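Local coordinates for protein TRAP dicarboxylate transporter, DctP subunit (PDB 4P47) that probably captures a solute, perhaps a carboxylate, in the periplasm as the binding component of a TRAP-type transporter, at residues K33-N38 against G86-T91; T139-L144 against I241-K246; A145-G150 against D269-V274. All blocks are in the same frame, centred on the assembly; numbering follows the deposited sequence. Where two conformers were deposited one is given.

Contact 1: K33-N38 against G86-T91; sequences KFAAAN and GVVEMT
Two backbone bonds knit strand 30-35 to the start of strand 90-94 in parallel register, F34 opposite M90 and A35 opposite T91. M90 N reaches K33 O almost along the C=O axis at 2.9 Å, and A35 N returns to M90 O from above that carbonyl's plane, also at 2.9 Å. Side chains extend this ladder at both ends. E89, bent at its second torsion (chi2 77°), folds its carboxylate back so that OE1 receives K33 N at 2.9 Å. T91 OG1, anti to its own backbone N, donates to A35 O over 2.7 Å. The apolar part lies with F34 and M90. The M90 chain turns at its last torsion (chi3 65°) and sets CE 4.1 Å from the F34 ring centroid, over one face, a CH-pi contact; SD lies oblique to the ring, a Met-aromatic contact. F51 of helix 43-58 meets the same ring steeply. On the other side of the sheet A35 CB packs on V88 CG1 at 4.1 Å. With strand 63-68 bonded to the far edge of 30-35, and helices 43-58 and 76-85 making the connections, this is the parallel beta-alpha-beta layout of a periplasmic binding protein lobe.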
loop_
_atom_site.group_PDB
_atom_site.type_symbol
_atom_site.label_atom_id
_atom_site.label_comp_id
_atom_site.label_asym_id
_atom_site.label_seq_id
_atom_site.Cartn_x
_atom_site.Cartn_y
_atom_site.Cartn_z
ATOM N N LYS A 33 -16.948 -14.092 -5.476
ATOM C CA LYS A 33 -17.240 -12.727 -5.056
ATOM C C LYS A 33 -15.924 -12.067 -4.657
ATOM O O LYS A 33 -15.192 -12.606 -3.839
ATOM C CB LYS A 33 -18.225 -12.730 -3.884
ATOM C CG LYS A 33 -19.549 -13.410 -4.202
ATOM C CD LYS A 33 -20.520 -13.419 -3.013
ATOM C CE LYS A 33 -21.836 -14.122 -3.352
ATOM N NZ LYS A 33 -22.844 -14.045 -2.252
ATOM N N PHE A 34 -15.633 -10.905 -5.239
ATOM C CA PHE A 34 -14.351 -10.221 -5.063
ATOM C C PHE A 34 -14.649 -8.816 -4.560
ATOM O O PHE A 34 -15.144 -7.967 -5.315
ATOM C CB PHE A 34 -13.640 -10.207 -6.429
ATOM C CG PHE A 34 -12.208 -9.716 -6.435
ATOM C CD1 PHE A 34 -11.557 -9.292 -5.304
ATOM C CD2 PHE A 34 -11.522 -9.724 -7.619
ATOM C CE1 PHE A 34 -10.212 -8.837 -5.368
ATOM C CE2 PHE A 34 -10.214 -9.296 -7.697
ATOM C CZ PHE A 34 -9.551 -8.855 -6.563
ATOM N N ALA A 35 -14.366 -8.596 -3.282
ATOM C CA ALA A 35 -14.725 -7.354 -2.605
ATOM C C ALA A 35 -13.521 -6.427 -2.449
ATOM O O ALA A 35 -12.389 -6.874 -2.291
ATOM C CB ALA A 35 -15.270 -7.677 -1.247
ATOM N N ALA A 36 -13.749 -5.117 -2.489
ATOM C CA ALA A 36 -12.714 -4.150 -2.151
ATOM C C ALA A 36 -13.342 -2.848 -1.718
ATOM O O ALA A 36 -14.537 -2.636 -1.885
ATOM C CB ALA A 36 -11.790 -3.907 -3.336
ATOM N N ALA A 37 -12.491 -1.959 -1.211
ATOM C CA ALA A 37 -12.928 -0.666 -0.675
ATOM C C ALA A 37 -13.218 0.405 -1.708
ATOM O O ALA A 37 -14.130 1.197 -1.510
ATOM C CB ALA A 37 -11.881 -0.157 0.270
ATOM N N ASN A 38 -12.449 0.472 -2.795
ATOM C CA ASN A 38 -12.549 1.611 -3.706
ATOM C C ASN A 38 -13.583 1.401 -4.802
ATOM O O ASN A 38 -14.152 0.328 -4.922
ATOM C CB ASN A 38 -11.166 1.912 -4.277
ATOM C CG ASN A 38 -10.195 2.326 -3.206
ATOM O OD1 ASN A 38 -9.219 1.615 -2.896
ATOM N ND2 ASN A 38 -10.474 3.468 -2.592
ATOM N N GLY A 86 -15.097 -18.062 4.780
ATOM C CA GLY A 86 -15.596 -18.605 3.522
ATOM C C GLY A 86 -16.823 -17.909 2.947
ATOM O O GLY A 86 -17.358 -18.334 1.917
ATOM N N VAL A 87 -17.263 -16.826 3.576
ATOM C CA VAL A 87 -18.413 -16.049 3.104
ATOM C C VAL A 87 -18.121 -15.225 1.847
ATOM O O VAL A 87 -18.960 -15.108 0.964
ATOM C CB VAL A 87 -18.897 -15.094 4.213
ATOM C CG1 VAL A 87 -20.051 -14.217 3.722
ATOM C CG2 VAL A 87 -19.314 -15.894 5.435
ATOM N N VAL A 88 -16.936 -14.631 1.776
ATOM C CA VAL A 88 -16.541 -13.827 0.621
ATOM C C VAL A 88 -15.303 -14.532 0.079
ATOM O O VAL A 88 -14.397 -14.833 0.849
ATOM C CB VAL A 88 -16.225 -12.389 1.040
ATOM C CG1 VAL A 88 -15.711 -11.585 -0.130
ATOM C CG2 VAL A 88 -17.478 -11.736 1.638
ATOM N N GLU A 89 -15.247 -14.827 -1.220
ATOM C CA GLU A 89 -14.123 -15.612 -1.764
ATOM C C GLU A 89 -12.832 -14.841 -1.916
ATOM O O GLU A 89 -11.756 -15.380 -1.656
ATOM C CB GLU A 89 -14.463 -16.205 -3.124
ATOM C CG GLU A 89 -15.466 -17.355 -3.074
ATOM C CD GLU A 89 -16.900 -16.918 -2.862
ATOM O OE1 GLU A 89 -17.241 -15.757 -3.148
ATOM O OE2 GLU A 89 -17.700 -17.770 -2.401
ATOM N N MET A 90 -12.912 -13.603 -2.388
ATOM C CA MET A 90 -11.691 -12.844 -2.685
ATOM C C MET A 90 -11.758 -11.411 -2.199
ATOM O O MET A 90 -12.830 -10.818 -2.111
ATOM C CB MET A 90 -11.393 -12.816 -4.195
ATOM C CG MET A 90 -10.803 -14.111 -4.739
ATOM S SD MET A 90 -10.270 -14.040 -6.474
ATOM C CE MET A 90 -8.934 -12.848 -6.294
ATOM N N THR A 91 -10.596 -10.847 -1.907
ATOM C CA THR A 91 -10.497 -9.429 -1.630
ATOM C C THR A 91 -9.092 -8.961 -1.966
ATOM O O THR A 91 -8.167 -9.771 -2.171
ATOM C CB THR A 91 -10.860 -9.100 -0.176
ATOM O OG1 THR A 91 -11.066 -7.694 -0.025
ATOM C CG2 THR A 91 -9.775 -9.537 0.773
#

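Contact 2: T139-L144 against I241-K246; sequences TGLIGL and IVMISK
This is the antiparallel pairing of the two longest strands of the fold, 141-156 and 229-245, where the first begins and the second ends. The short segments 141-144 and 241-245 run 140° apart, so the ladder is markedly twisted. I142 and I244 form a hydrogen-bonded pair: I142 N points nearly along the C=O axis of I244 O at 2.9 Å, I244 N returns to I142 O in the carbonyl plane, and L144 N continues the ladder to V242 O at 2.8 Å. At the far end K246 N, at the start of helix 246-249, bonds to G140 O from well above the carbonyl plane; S245 takes the N-cap position, its OG held by L83 O. The apolar load lies on the I142, I244 face. These two side chains lie alongside each other, I142 CB against I244 CG2 at 3.6 Å. I142 CD1 reaches the aliphatic stem of K246, 4.1 Å from its CG, while K246 NZ leaves for a salt bridge with D250. L144 crosses obliquely and lays CD1 3.9 Å from I244 CG2, and W249 touches I142, L144 and I244. An alanine at I142 would remove CG1, CG2 and CD1 and would probably loosen the packing against I244, K246 and W249. On the opposite face M243 SD meets L141 CD1 at 4.3 Å, and I241 CD1 comes 4.3 Å from G143 CA, where no side chain intervenes. Main-chain bonds thus fix the register, while branched aliphatic groups shield one side of it.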
loop_
_atom_site.group_PDB
_atom_site.type_symbol
_atom_site.label_atom_id
_atom_site.label_comp_id
_atom_site.label_asym_id
_atom_site.label_seq_id
_atom_site.Cartn_x
_atom_site.Cartn_y
_atom_site.Cartn_z
ATOM N N THR A 139 -3.753 -19.461 8.546
ATOM C CA THR A 139 -4.768 -18.539 9.047
ATOM C C THR A 139 -6.051 -18.557 8.213
ATOM O O THR A 139 -6.938 -17.728 8.458
ATOM C CB THR A 139 -4.246 -17.085 9.120
ATOM O OG1 THR A 139 -4.146 -16.527 7.799
ATOM C CG2 THR A 139 -2.887 -17.011 9.798
ATOM N N GLY A 140 -6.148 -19.450 7.233
ATOM C CA GLY A 140 -7.331 -19.556 6.403
ATOM C C GLY A 140 -7.349 -18.660 5.173
ATOM O O GLY A 140 -8.414 -18.472 4.576
ATOM N N LEU A 141 -6.184 -18.171 4.766
ATOM C CA LEU A 141 -6.035 -17.230 3.643
ATOM C C LEU A 141 -4.987 -17.740 2.664
ATOM O O LEU A 141 -4.000 -18.334 3.076
ATOM C CB LEU A 141 -5.604 -15.870 4.183
ATOM C CG LEU A 141 -6.622 -15.197 5.108
ATOM C CD1 LEU A 141 -5.981 -14.055 5.857
ATOM C CD2 LEU A 141 -7.848 -14.699 4.310
ATOM N N ILE A 142 -5.194 -17.495 1.377
ATOM C CA ILE A 142 -4.207 -17.787 0.355
ATOM C C ILE A 142 -3.853 -16.479 -0.352
ATOM O O ILE A 142 -4.738 -15.799 -0.904
ATOM C CB ILE A 142 -4.789 -18.752 -0.706
ATOM C CG1 ILE A 142 -5.314 -20.034 -0.044
ATOM C CG2 ILE A 142 -3.769 -19.072 -1.790
ATOM C CD1 ILE A 142 -4.263 -20.879 0.653
ATOM N N GLY A 143 -2.570 -16.137 -0.375
ATOM C CA GLY A 143 -2.101 -14.962 -1.098
ATOM C C GLY A 143 -1.850 -15.271 -2.564
ATOM O O GLY A 143 -1.231 -16.279 -2.918
ATOM N N LEU A 144 -2.341 -14.434 -3.455
ATOM C CA LEU A 144 -2.191 -14.653 -4.891
ATOM C C LEU A 144 -1.166 -13.731 -5.560
ATOM O O LEU A 144 -0.397 -14.168 -6.413
ATOM C CB LEU A 144 -3.553 -14.497 -5.571
ATOM C CG LEU A 144 -4.617 -15.512 -5.173
ATOM C CD1 LEU A 144 -5.949 -15.137 -5.783
ATOM C CD2 LEU A 144 -4.199 -16.929 -5.620
ATOM N N ILE A 241 -2.431 -6.722 -1.124
ATOM C CA ILE A 241 -2.352 -8.155 -1.364
ATOM C C ILE A 241 -3.723 -8.639 -1.821
ATOM O O ILE A 241 -4.776 -8.308 -1.243
ATOM C CB ILE A 241 -1.838 -8.925 -0.132
ATOM C CG1 ILE A 241 -1.697 -10.408 -0.458
ATOM C CG2 ILE A 241 -2.729 -8.695 1.071
ATOM C CD1 ILE A 241 -0.938 -11.188 0.602
ATOM N N VAL A 242 -3.715 -9.415 -2.904
ATOM C CA VAL A 242 -4.900 -10.090 -3.403
ATOM C C VAL A 242 -4.954 -11.467 -2.774
ATOM O O VAL A 242 -3.978 -12.236 -2.859
ATOM C CB VAL A 242 -4.826 -10.240 -4.935
ATOM C CG1 VAL A 242 -6.071 -10.946 -5.475
ATOM C CG2 VAL A 242 -4.648 -8.872 -5.617
ATOM N N MET A 243 -6.068 -11.762 -2.117
ATOM C CA MET A 243 -6.243 -12.998 -1.379
ATOM C C MET A 243 -7.504 -13.718 -1.774
ATOM O O MET A 243 -8.492 -13.118 -2.233
ATOM C CB MET A 243 -6.326 -12.700 0.116
ATOM C CG MET A 243 -5.027 -12.192 0.705
ATOM S SD MET A 243 -5.135 -11.596 2.421
ATOM C CE MET A 243 -6.236 -10.179 2.215
ATOM N N ILE A 244 -7.476 -15.029 -1.558
ATOM C CA ILE A 244 -8.631 -15.869 -1.738
ATOM C C ILE A 244 -8.814 -16.741 -0.485
ATOM O O ILE A 244 -7.844 -17.132 0.161
ATOM C CB ILE A 244 -8.494 -16.677 -3.073
ATOM C CG1 ILE A 244 -9.770 -17.441 -3.391
ATOM C CG2 ILE A 244 -7.283 -17.619 -3.063
ATOM C CD1 ILE A 244 -9.842 -17.850 -4.842
ATOM N N SER A 245 -10.070 -16.988 -0.136
ATOM C CA SER A 245 -10.425 -17.809 1.021
ATOM C C SER A 245 -9.845 -19.224 0.883
ATOM O O SER A 245 -10.044 -19.881 -0.132
ATOM C CB SER A 245 -11.946 -17.868 1.147
ATOM O OG SER A 245 -12.375 -18.855 2.077
ATOM N N LYS A 246 -9.128 -19.711 1.892
ATOM C CA LYS A 246 -8.611 -21.086 1.825
ATOM C C LYS A 246 -9.738 -22.133 1.778
ATOM O O LYS A 246 -9.619 -23.137 1.080
ATOM C CB LYS A 246 -7.659 -21.373 2.979
ATOM C CG LYS A 246 -7.077 -22.787 2.969
ATOM C CD LYS A 246 -5.973 -22.933 4.003
ATOM C CE LYS A 246 -5.273 -24.293 3.882
ATOM N NZ LYS A 246 -6.222 -25.420 4.119
#

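Contact 3: A145-G150 against D269-V274; sequences AYWELG and DYQRKV
Strand 145-150 and helix 269-274 run almost parallel, 8° between their directions and 7.3 Å apart at closest approach. The helix belongs to the long helix 254-288, and its packing along strand 141-156 is consistent with the long connecting helix of TRAP solute-binding proteins. Q271 makes the main link. Its chain starts anti to the backbone N, bends at its second torsion, and presents the amide to the backbone of E148. OE1 takes E148 N at 2.9 Å in a nearly straight bond (173°), and NE2 gives to E148 O at 3.0 Å, so one amide grips both polar groups of a single residue. Neighbouring W147 and L149 bond instead to Q240 and N238 of strand 229-245; L149 and G150 together face N238 in a classic beta bulge. The grip also settles the Q271 chain against W147: the amide and indole planes are 10° apart, and Q271 CG stands 3.9 Å from W147 CE3. R272 is extended from CG to NE, CG passing 4.1 Å from E148 CB. Its charged end is held by D125 and D121, and E148 by R276, Y237 and S275, so these buried charges have partners outside the pair. Y146 O lies over one face of the guanidinium, 3.2 Å from R272 NH2, at an angle too poor for a hydrogen bond, although the positive charge may still polarise that carbonyl. A water in the guanidinium plane accepts from R272 NH2 at 2.8 Å and donates weakly to W147 O.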
loop_
_atom_site.group_PDB
_atom_site.type_symbol
_atom_site.label_atom_id
_atom_site.label_comp_id
_atom_site.label_asym_id
_atom_site.label_seq_id
_atom_site.Cartn_x
_atom_site.Cartn_y
_atom_site.Cartn_z
ATOM N N ALA A 145 -1.142 -12.455 -5.187
ATOM C CA ALA A 145 -0.278 -11.466 -5.823
ATOM C C ALA A 145 -0.304 -10.208 -4.984
ATOM O O ALA A 145 -1.214 -10.007 -4.171
ATOM C CB ALA A 145 -0.745 -11.154 -7.245
ATOM N N TYR A 146 0.702 -9.370 -5.177
ATOM C CA TYR A 146 0.697 -8.022 -4.658
ATOM C C TYR A 146 0.390 -7.044 -5.782
ATOM O O TYR A 146 0.969 -7.130 -6.866
ATOM C CB TYR A 146 2.045 -7.670 -4.017
ATOM C CG TYR A 146 2.382 -8.500 -2.817
ATOM C CD1 TYR A 146 1.848 -8.201 -1.580
ATOM C CD2 TYR A 146 3.246 -9.577 -2.905
ATOM C CE1 TYR A 146 2.140 -8.957 -0.462
ATOM C CE2 TYR A 146 3.556 -10.322 -1.788
ATOM C CZ TYR A 146 3.010 -10.004 -0.574
ATOM O OH TYR A 146 3.307 -10.740 0.565
ATOM N N TRP A 147 -0.549 -6.140 -5.522
ATOM C CA TRP A 147 -0.862 -5.042 -6.427
ATOM C C TRP A 147 -0.440 -3.740 -5.718
ATOM O O TRP A 147 0.142 -3.790 -4.625
ATOM C CB TRP A 147 -2.354 -5.015 -6.742
ATOM C CG TRP A 147 -2.897 -6.160 -7.562
ATOM C CD1 TRP A 147 -2.234 -7.258 -8.019
ATOM C CD2 TRP A 147 -4.243 -6.288 -7.999
ATOM N NE1 TRP A 147 -3.095 -8.058 -8.741
ATOM C CE2 TRP A 147 -4.341 -7.479 -8.727
ATOM C CE3 TRP A 147 -5.396 -5.505 -7.818
ATOM C CZ2 TRP A 147 -5.548 -7.906 -9.278
ATOM C CZ3 TRP A 147 -6.575 -5.915 -8.374
ATOM C CH2 TRP A 147 -6.654 -7.111 -9.077
ATOM N N GLU A 148 -0.689 -2.590 -6.330
ATOM C CA GLU A 148 -0.225 -1.329 -5.749
ATOM C C GLU A 148 -1.364 -0.471 -5.246
ATOM O O GLU A 148 -2.339 -0.276 -5.957
ATOM C CB GLU A 148 0.543 -0.531 -6.796
ATOM C CG GLU A 148 0.959 0.869 -6.323
ATOM C CD GLU A 148 2.004 1.485 -7.222
ATOM O OE1 GLU A 148 3.188 1.224 -6.953
ATOM O OE2 GLU A 148 1.628 2.221 -8.169
ATOM N N LEU A 149 -1.241 0.069 -4.032
ATOM C CA LEU A 149 -1.995 1.264 -3.666
ATOM C C LEU A 149 -1.117 2.483 -3.941
ATOM O O LEU A 149 -1.405 3.267 -4.835
ATOM C CB LEU A 149 -2.480 1.219 -2.213
ATOM C CG LEU A 149 -3.525 2.258 -1.820
ATOM C CD1 LEU A 149 -2.906 3.623 -1.672
ATOM C CD2 LEU A 149 -4.687 2.324 -2.791
ATOM N N GLY A 150 -0.006 2.606 -3.231
ATOM C CA GLY A 150 0.940 3.659 -3.547
ATOM C C GLY A 150 1.783 4.120 -2.377
ATOM O O GLY A 150 1.655 3.633 -1.256
ATOM N N ASP A 269 0.384 -6.723 -13.193
ATOM C CA ASP A 269 1.294 -5.879 -13.966
ATOM C C ASP A 269 0.510 -4.739 -14.601
ATOM O O ASP A 269 0.967 -3.585 -14.653
ATOM C CB ASP A 269 2.002 -6.667 -15.063
ATOM C CG ASP A 269 2.877 -7.776 -14.525
ATOM O OD1 ASP A 269 3.176 -7.795 -13.314
ATOM O OD2 ASP A 269 3.275 -8.635 -15.361
ATOM N N TYR A 270 -0.695 -5.046 -15.061
ATOM C CA TYR A 270 -1.572 -4.055 -15.647
ATOM C C TYR A 270 -2.027 -3.029 -14.604
ATOM O O TYR A 270 -2.046 -1.826 -14.873
ATOM C CB TYR A 270 -2.784 -4.786 -16.255
ATOM C CG TYR A 270 -3.955 -3.939 -16.653
ATOM C CD1 TYR A 270 -3.985 -3.262 -17.864
ATOM C CD2 TYR A 270 -5.052 -3.846 -15.829
ATOM C CE1 TYR A 270 -5.092 -2.487 -18.224
ATOM C CE2 TYR A 270 -6.137 -3.101 -16.172
ATOM C CZ TYR A 270 -6.163 -2.422 -17.355
ATOM O OH TYR A 270 -7.293 -1.686 -17.653
ATOM N N GLN A 271 -2.418 -3.508 -13.430
ATOM C CA GLN A 271 -2.926 -2.641 -12.364
ATOM C C GLN A 271 -1.847 -1.630 -11.946
ATOM O O GLN A 271 -2.124 -0.448 -11.709
ATOM C CB GLN A 271 -3.364 -3.475 -11.153
ATOM C CG GLN A 271 -4.077 -2.676 -10.074
ATOM C CD GLN A 271 -3.145 -1.955 -9.119
ATOM O OE1 GLN A 271 -2.028 -2.382 -8.875
ATOM N NE2 GLN A 271 -3.625 -0.857 -8.551
ATOM N N ARG A 272 -0.604 -2.081 -11.850
ATOM C CA ARG A 272 0.491 -1.223 -11.427
ATOM C C ARG A 272 0.723 -0.149 -12.486
ATOM O O ARG A 272 0.960 1.010 -12.154
ATOM C CB ARG A 272 1.750 -2.057 -11.208
ATOM C CG ARG A 272 1.729 -2.869 -9.927
ATOM C CD ARG A 272 2.829 -3.892 -9.952
ATOM N NE ARG A 272 3.002 -4.565 -8.687
ATOM C CZ ARG A 272 3.856 -5.572 -8.506
ATOM N NH1 ARG A 272 4.514 -6.088 -9.540
ATOM N NH2 ARG A 272 4.022 -6.109 -7.308
ATOM N N LYS A 273 0.648 -0.506 -13.764
ATOM C CA LYS A 273 0.789 0.497 -14.815
ATOM C C LYS A 273 -0.320 1.548 -14.753
ATOM O O LYS A 273 -0.062 2.752 -14.886
ATOM C CB LYS A 273 0.793 -0.153 -16.193
ATOM C CG LYS A 273 2.109 -0.774 -16.558
ATOM C CD LYS A 273 1.970 -1.579 -17.843
ATOM C CE LYS A 273 1.161 -0.826 -18.898
ATOM N NZ LYS A 273 0.655 -1.735 -19.960
ATOM N N VAL A 274 -1.556 1.111 -14.550
ATOM C CA VAL A 274 -2.677 2.023 -14.461
ATOM C C VAL A 274 -2.502 2.936 -13.252
ATOM O O VAL A 274 -2.731 4.152 -13.320
ATOM C CB VAL A 274 -4.030 1.261 -14.360
ATOM C CG1 VAL A 274 -5.165 2.193 -13.982
ATOM C CG2 VAL A 274 -4.328 0.551 -15.675
HETATM O O HOH W 1 2.579 -4.219 -5.829
#

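How the contacts relate
Contacts 1 and 2 lie on adjoining strands, their centres about 11 Å apart. T91 O and M243 N, 2.9 Å apart, probably share a hydrogen bond, as do E89 O and S245 N, so strand 90-94 sits between 30-35 and 229-245 in one sheet. Contact 3 follows contact 2 along strand 141-156, centres about 17 Å apart; V242 N probably bonds to A145 O at 2.9 Å. W147 of contact 3 touches both others, its CE2 on V242 CG2 at 3.4 Å and its CH2 on F34 CZ at 4.2 Å. In this crystal a C terminus occupies the ligand pocket; contacts 1 and 2 join neighbouring strands of the sheet, and contact 3 adds the long helix 254-288.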